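Long-range contact in pyruvate formate-lyase 2 (Archaeoglobus fulgidus, PDB 2F3O), which is of unknown function but belongs to the glycyl radical enzyme family and probably acts as a lyase: residues F399-L408 / Y421-P431. Numbering follows the deposited sequence.
Sequences FFDDAAVKAL and YTTDGCVEIAP
Tyr421, Ile429 and Leu408 pack the β-hairpin of strands 421-424 and 428-431 against helix 401-410, while Phe399, one residue before the end of strand 396-400, meets the hairpin's turn. The Gly425-Cys426-Val427-Glu428 sequence there is consistent with the cysteine loop at the active site of glycyl radical enzymes.

One hydrogen bond crosses the interface: Tyr421 OH donates to Asp401 OD1 (2.7 Å), nearly in line with the carboxylate C-O bond, with the carboxylate and ring planes 77° apart. The same oxygen forms a salt bridge with Arg372, which also binds Tyr421 O, while Asn374 holds OD2. A phenylalanine in place of Tyr421 would probably leave Asp401 OD1 without its phenolic donor and the carboxylate less firmly oriented.

The remaining helix contacts are apolar. Tyr421 CG lies between the backbone N and the carbonyl carbon (chi1 75°), which brings the ring up against Ala404; this small residue lets it come close, Ala404 CB to Tyr421 CZ 3.6 Å. Leu408 divides its branches, CD1 meeting Tyr421 CB (3.6 Å) and CD2 meeting Pro431 CD (4.0 Å). Ile429 is long enough to put CD1 against Leu408 CG (3.9 Å).

At the turn, Glu428 OE2 accepts a hydrogen bond from Val427 N (2.9 Å), and backbone carbonyls of Cys426 and Val427 lie at the Phe399 ring edge. Thr423 suits both surroundings: OG1 bonds to His370, while CG2 makes a CH-pi contact 3.9 Å from the Phe399 ring centroid, only 10° off its normal.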
loop_
_atom_site.group_PDB
_atom_site.type_symbol
_atom_site.label_atom_id
_atom_site.label_comp_id
_atom_site.label_asym_id
_atom_site.label_seq_id
_atom_site.Cartn_x
_atom_site.Cartn_y
_atom_site.Cartn_z
ATOM N N PHE A 399 25.464 25.319 -17.797
ATOM C CA PHE A 399 24.115 24.822 -17.561
ATOM C C PHE A 399 23.235 25.957 -17.057
ATOM O O PHE A 399 23.563 26.630 -16.074
ATOM C CB PHE A 399 24.148 23.692 -16.537
ATOM C CG PHE A 399 24.754 22.414 -17.054
ATOM C CD1 PHE A 399 26.123 22.247 -17.114
ATOM C CD2 PHE A 399 23.946 21.372 -17.464
ATOM C CE1 PHE A 399 26.657 21.079 -17.599
ATOM C CE2 PHE A 399 24.484 20.200 -17.933
ATOM C CZ PHE A 399 25.838 20.051 -17.998
ATOM N N PHE A 400 22.111 26.175 -17.728
ATOM C CA PHE A 400 21.269 27.329 -17.424
ATOM C C PHE A 400 20.120 26.941 -16.509
ATOM O O PHE A 400 19.259 26.157 -16.902
ATOM C CB PHE A 400 20.810 27.993 -18.727
ATOM C CG PHE A 400 21.965 28.502 -19.565
ATOM C CD1 PHE A 400 22.491 27.740 -20.599
ATOM C CD2 PHE A 400 22.571 29.721 -19.274
ATOM C CE1 PHE A 400 23.578 28.188 -21.337
ATOM C CE2 PHE A 400 23.661 30.174 -20.022
ATOM C CZ PHE A 400 24.162 29.405 -21.051
ATOM N N ASP A 401 20.141 27.476 -15.288
ATOM C CA ASP A 401 19.241 27.051 -14.209
ATOM C C ASP A 401 17.751 27.115 -14.528
ATOM O O ASP A 401 17.009 26.191 -14.239
ATOM C CB ASP A 401 19.496 27.866 -12.946
ATOM C CG ASP A 401 20.661 27.360 -12.161
ATOM O OD1 ASP A 401 21.193 26.294 -12.522
ATOM O OD2 ASP A 401 21.037 28.014 -11.173
ATOM N N ASP A 402 17.334 28.227 -15.109
ATOM C CA ASP A 402 15.973 28.424 -15.564
ATOM C C ASP A 402 15.389 27.236 -16.353
ATOM O O ASP A 402 14.351 26.720 -15.976
ATOM C CB ASP A 402 15.927 29.681 -16.421
ATOM C CG ASP A 402 14.536 30.223 -16.574
ATOM O OD1 ASP A 402 14.202 31.109 -15.754
ATOM O OD2 ASP A 402 13.789 29.764 -17.492
ATOM N N ALA A 403 16.062 26.799 -17.414
ATOM C CA ALA A 403 15.564 25.714 -18.268
ATOM C C ALA A 403 15.654 24.366 -17.595
ATOM O O ALA A 403 14.849 23.476 -17.864
ATOM C CB ALA A 403 16.349 25.654 -19.586
ATOM N N ALA A 404 16.665 24.219 -16.749
ATOM C CA ALA A 404 16.956 22.955 -16.096
ATOM C C ALA A 404 15.977 22.648 -14.968
ATOM O O ALA A 404 15.535 21.516 -14.844
ATOM C CB ALA A 404 18.385 22.946 -15.584
ATOM N N VAL A 405 15.633 23.648 -14.156
ATOM C CA VAL A 405 14.696 23.420 -13.058
ATOM C C VAL A 405 13.256 23.327 -13.556
ATOM O O VAL A 405 12.387 22.784 -12.868
ATOM C CB VAL A 405 14.804 24.460 -11.891
ATOM C CG1 VAL A 405 16.240 24.645 -11.457
ATOM C CG2 VAL A 405 14.204 25.779 -12.262
ATOM N N LYS A 406 13.011 23.850 -14.755
ATOM C CA LYS A 406 11.691 23.790 -15.378
ATOM C C LYS A 406 11.482 22.365 -15.896
ATOM O O LYS A 406 10.378 21.823 -15.810
ATOM C CB LYS A 406 11.599 24.826 -16.502
ATOM C CG LYS A 406 10.235 25.058 -17.092
ATOM C CD LYS A 406 10.222 26.359 -17.907
ATOM C CE LYS A 406 10.900 27.502 -17.122
ATOM N NZ LYS A 406 10.558 28.916 -17.562
ATOM N N ALA A 407 12.568 21.762 -16.391
ATOM C CA ALA A 407 12.556 20.407 -16.910
ATOM C C ALA A 407 12.305 19.446 -15.787
ATOM O O ALA A 407 11.535 18.502 -15.935
ATOM C CB ALA A 407 13.866 20.081 -17.558
ATOM N N LEU A 408 12.950 19.704 -14.652
ATOM C CA LEU A 408 12.837 18.824 -13.504
ATOM C C LEU A 408 11.466 18.941 -12.856
ATOM O O LEU A 408 10.862 17.938 -12.524
ATOM C CB LEU A 408 13.975 19.055 -12.512
ATOM C CG LEU A 408 15.351 18.629 -13.034
ATOM C CD1 LEU A 408 16.420 19.250 -12.207
ATOM C CD2 LEU A 408 15.550 17.121 -13.112
ATOM N N TYR A 421 19.744 21.125 -8.001
ATOM C CA TYR A 421 20.052 20.003 -8.851
ATOM C C TYR A 421 21.541 19.880 -9.042
ATOM O O TYR A 421 22.290 20.811 -8.774
ATOM C CB TYR A 421 19.344 20.072 -10.194
ATOM C CG TYR A 421 19.901 21.076 -11.183
ATOM C CD1 TYR A 421 20.804 20.702 -12.184
ATOM C CD2 TYR A 421 19.504 22.407 -11.137
ATOM C CE1 TYR A 421 21.291 21.632 -13.090
ATOM C CE2 TYR A 421 19.984 23.343 -12.039
ATOM C CZ TYR A 421 20.871 22.954 -13.002
ATOM O OH TYR A 421 21.311 23.910 -13.880
ATOM N N THR A 422 21.950 18.711 -9.510
ATOM C CA THR A 422 23.315 18.452 -9.869
ATOM C C THR A 422 23.371 17.951 -11.300
ATOM O O THR A 422 22.358 17.657 -11.926
ATOM C CB THR A 422 23.921 17.379 -8.976
ATOM O OG1 THR A 422 25.319 17.228 -9.284
ATOM C CG2 THR A 422 23.184 16.057 -9.182
ATOM N N THR A 423 24.580 17.868 -11.820
ATOM C CA THR A 423 24.773 17.294 -13.110
ATOM C C THR A 423 25.634 16.032 -12.947
ATOM O O THR A 423 26.276 15.842 -11.919
ATOM C CB THR A 423 25.441 18.322 -14.040
ATOM O OG1 THR A 423 26.756 18.577 -13.566
ATOM C CG2 THR A 423 24.691 19.664 -14.037
ATOM N N ASP A 424 25.610 15.158 -13.941
ATOM C CA ASP A 424 26.543 14.033 -14.009
ATOM C C ASP A 424 26.775 13.654 -15.483
ATOM O O ASP A 424 25.938 13.953 -16.360
ATOM C CB ASP A 424 26.026 12.814 -13.232
ATOM C CG ASP A 424 24.689 12.291 -13.774
ATOM O OD1 ASP A 424 23.638 12.858 -13.397
ATOM O OD2 ASP A 424 24.691 11.308 -14.555
ATOM N N GLY A 425 27.901 12.993 -15.741
ATOM C CA GLY A 425 28.241 12.580 -17.095
ATOM C C GLY A 425 28.606 13.714 -18.035
ATOM O O GLY A 425 29.460 14.527 -17.716
ATOM N N CYS A 426 27.963 13.764 -19.195
ATOM C CA CYS A 426 28.095 14.897 -20.084
ATOM C C CYS A 426 27.214 16.075 -19.699
ATOM O O CYS A 426 27.702 17.139 -19.282
ATOM C CB CYS A 426 27.675 14.502 -21.474
ATOM S SG CYS A 426 28.455 13.056 -22.042
ATOM N N VAL A 427 25.909 15.905 -19.924
ATOM C CA VAL A 427 24.949 17.016 -19.831
ATOM C C VAL A 427 23.718 16.693 -18.986
ATOM O O VAL A 427 22.816 17.528 -18.858
ATOM C CB VAL A 427 24.451 17.483 -21.241
ATOM C CG1 VAL A 427 25.607 17.797 -22.148
ATOM C CG2 VAL A 427 23.559 16.435 -21.887
ATOM N N GLU A 428 23.685 15.484 -18.425
ATOM C CA GLU A 428 22.545 14.979 -17.652
ATOM C C GLU A 428 22.313 15.681 -16.317
ATOM O O GLU A 428 23.256 15.932 -15.563
ATOM C CB GLU A 428 22.712 13.494 -17.418
ATOM C CG GLU A 428 23.029 12.740 -18.688
ATOM C CD GLU A 428 24.499 12.393 -18.813
ATOM O OE1 GLU A 428 24.940 11.416 -18.183
ATOM O OE2 GLU A 428 25.223 13.103 -19.535
ATOM N N ILE A 429 21.049 16.002 -16.044
ATOM C CA ILE A 429 20.667 16.706 -14.825
ATOM C C ILE A 429 19.751 15.841 -13.964
ATOM O O ILE A 429 19.044 14.954 -14.470
ATOM C CB ILE A 429 19.991 18.045 -15.128
ATOM C CG1 ILE A 429 18.809 17.854 -16.072
ATOM C CG2 ILE A 429 20.979 19.009 -15.742
ATOM C CD1 ILE A 429 17.869 19.022 -16.047
ATOM N N ALA A 430 19.773 16.110 -12.660
ATOM C CA ALA A 430 19.166 15.222 -11.663
ATOM C C ALA A 430 19.116 15.931 -10.332
ATOM O O ALA A 430 19.986 16.731 -10.042
ATOM C CB ALA A 430 19.981 13.912 -11.529
ATOM N N PRO A 431 18.072 15.666 -9.532
ATOM C CA PRO A 431 18.078 16.049 -8.108
ATOM C C PRO A 431 19.323 15.505 -7.414
ATOM O O PRO A 431 19.667 14.352 -7.616
ATOM C CB PRO A 431 16.814 15.381 -7.548
ATOM C CG PRO A 431 16.313 14.483 -8.649
ATOM C CD PRO A 431 16.798 15.043 -9.927
#